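PDB 2EK1: RNA-binding protein 12 from Homo sapiens, which probably binds RNA through its RNA recognition motif. Local coordinates for residues Y37-I42 against A70-I75. Numbering follows the deposited sequence.
Sequences YGYQVI and ATAAVI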
loop_
_atom_site.group_PDB
_atom_site.type_symbol
_atom_site.label_atom_id
_atom_site.label_comp_id
_atom_site.label_asym_id
_atom_site.label_seq_id
_atom_site.Cartn_x
_atom_site.Cartn_y
_atom_site.Cartn_z
ATOM N N TYR A 37 -2.992 14.043 11.530
ATOM C CA TYR A 37 -3.385 15.477 11.489
ATOM C C TYR A 37 -2.285 16.294 12.136
ATOM O O TYR A 37 -1.792 15.986 13.228
ATOM C CB TYR A 37 -4.752 15.714 12.199
ATOM C CG TYR A 37 -5.256 17.189 12.166
ATOM C CD1 TYR A 37 -4.968 18.070 13.224
ATOM C CD2 TYR A 37 -5.971 17.697 11.056
ATOM C CE1 TYR A 37 -5.370 19.456 13.183
ATOM C CE2 TYR A 37 -6.379 19.066 11.004
ATOM C CZ TYR A 37 -6.050 19.939 12.092
ATOM O OH TYR A 37 -6.332 21.302 12.041
ATOM N N GLY A 38 -1.835 17.295 11.426
ATOM C CA GLY A 38 -0.809 18.106 12.007
ATOM C C GLY A 38 0.509 17.587 11.509
ATOM O O GLY A 38 1.576 18.177 11.830
ATOM N N TYR A 39 0.512 16.494 10.748
ATOM C CA TYR A 39 1.828 16.058 10.272
ATOM C C TYR A 39 2.131 16.079 8.775
ATOM O O TYR A 39 3.152 15.577 8.364
ATOM C CB TYR A 39 2.237 14.667 10.889
ATOM C CG TYR A 39 2.689 14.693 12.340
ATOM C CD1 TYR A 39 4.044 14.631 12.688
ATOM C CD2 TYR A 39 1.765 14.908 13.330
ATOM C CE1 TYR A 39 4.476 14.810 14.023
ATOM C CE2 TYR A 39 2.151 15.117 14.657
ATOM C CZ TYR A 39 3.518 15.085 15.012
ATOM O OH TYR A 39 3.841 15.457 16.330
ATOM N N GLN A 40 1.280 16.629 7.923
ATOM C CA GLN A 40 1.665 16.697 6.482
ATOM C C GLN A 40 1.864 15.394 5.656
ATOM O O GLN A 40 2.681 15.242 4.719
ATOM C CB GLN A 40 2.872 17.604 6.349
ATOM C CG GLN A 40 2.629 19.062 6.809
ATOM C CD GLN A 40 2.115 19.215 8.263
ATOM O OE1 GLN A 40 1.033 19.772 8.492
ATOM N NE2 GLN A 40 2.882 18.722 9.230
ATOM N N VAL A 41 1.054 14.431 6.017
ATOM C CA VAL A 41 1.015 13.197 5.311
ATOM C C VAL A 41 0.410 13.618 3.973
ATOM O O VAL A 41 -0.475 14.448 3.932
ATOM C CB VAL A 41 0.069 12.285 6.121
ATOM C CG1 VAL A 41 -1.353 12.757 5.970
ATOM C CG2 VAL A 41 0.183 10.891 5.726
ATOM N N ILE A 42 0.854 13.046 2.871
ATOM C CA ILE A 42 0.310 13.329 1.579
ATOM C C ILE A 42 -1.054 12.647 1.534
ATOM O O ILE A 42 -1.128 11.391 1.608
ATOM C CB ILE A 42 1.176 12.722 0.499
ATOM C CG1 ILE A 42 2.574 13.364 0.598
ATOM C CG2 ILE A 42 0.489 12.901 -0.788
ATOM C CD1 ILE A 42 3.649 12.782 -0.286
ATOM N N ALA A 70 8.548 12.344 7.646
ATOM C CA ALA A 70 8.231 10.906 7.903
ATOM C C ALA A 70 8.843 10.494 9.265
ATOM O O ALA A 70 8.232 9.864 10.089
ATOM C CB ALA A 70 8.864 10.070 6.843
ATOM N N THR A 71 10.094 10.872 9.472
ATOM C CA THR A 71 10.770 10.602 10.731
ATOM C C THR A 71 10.092 11.174 11.942
ATOM O O THR A 71 9.929 10.453 12.919
ATOM C CB THR A 71 12.242 11.083 10.640
ATOM O OG1 THR A 71 12.914 10.224 9.709
ATOM C CG2 THR A 71 12.923 10.965 11.948
ATOM N N ALA A 72 9.677 12.455 11.879
ATOM C CA ALA A 72 8.986 13.069 12.961
ATOM C C ALA A 72 7.673 12.384 13.233
ATOM O O ALA A 72 7.311 12.188 14.409
ATOM C CB ALA A 72 8.701 14.543 12.701
ATOM N N ALA A 73 6.885 12.062 12.173
ATOM C CA ALA A 73 5.630 11.335 12.481
ATOM C C ALA A 73 5.902 10.040 13.207
ATOM O O ALA A 73 5.220 9.710 14.187
ATOM C CB ALA A 73 4.795 11.026 11.195
ATOM N N VAL A 74 6.874 9.284 12.723
ATOM C CA VAL A 74 7.167 8.023 13.331
ATOM C C VAL A 74 7.551 8.174 14.793
ATOM O O VAL A 74 7.100 7.393 15.651
ATOM C CB VAL A 74 8.203 7.305 12.482
ATOM C CG1 VAL A 74 8.770 6.076 13.166
ATOM C CG2 VAL A 74 7.494 6.960 11.140
ATOM N N ILE A 75 8.348 9.198 15.106
ATOM C CA ILE A 75 8.685 9.396 16.492
ATOM C C ILE A 75 7.544 9.799 17.383
ATOM O O ILE A 75 7.280 9.161 18.390
ATOM C CB ILE A 75 9.822 10.455 16.658
ATOM C CG1 ILE A 75 11.101 9.868 16.029
ATOM C CG2 ILE A 75 9.969 10.778 18.169
ATOM C CD1 ILE A 75 12.288 10.871 15.933
#
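Tyr39 and Ala73 approach to 6.5 Å between their CA atoms, the point where the irregular loop 37-42 comes nearest to the helical turns 70-75, and no hydrogen bond links the two segments. On the loop side, Tyr39 alone makes the contact. Its CG lies roughly opposite the carbonyl carbon across the CA-CB bond, chi1 -76°, which directs the ring from the loop to the helix backbone, and Tyr39 CD1 sits 3.7 Å from Ala73 CA. Tyr39 CD1 also reaches Ala73 CB at 4.0 Å. The neighbouring Tyr39 CE1 lies 3.9 Å from Ala72 O, with the methyl of Ala72 a looser contact. The ring meets this backbone obliquely, and the small alanine side chains probably allow this close approach. Beyond this packing, Tyr39 OH hydrogen-bonds to Asp76 OD1 further along helix 67-77, fixing the far end of the ring. An alanine in place of Tyr39 would probably leave Asp76 without this hydroxyl partner and open a gap beside Ala72 and Ala73. Within the loop, Gln40 NE2 donates to Gly38 O at 3.0 Å, approaching from above the carbonyl plane and bridging the backbone on both sides of Tyr39. Ala73 also packs on Phe36 and Phe64, joining the contact to the core beneath. The example illustrates how, in the βαββαβ fold of an RNA recognition motif, the loop after the first helix can be fastened to the second: van der Waals packing along one side of the ring, a polar tether at its tip.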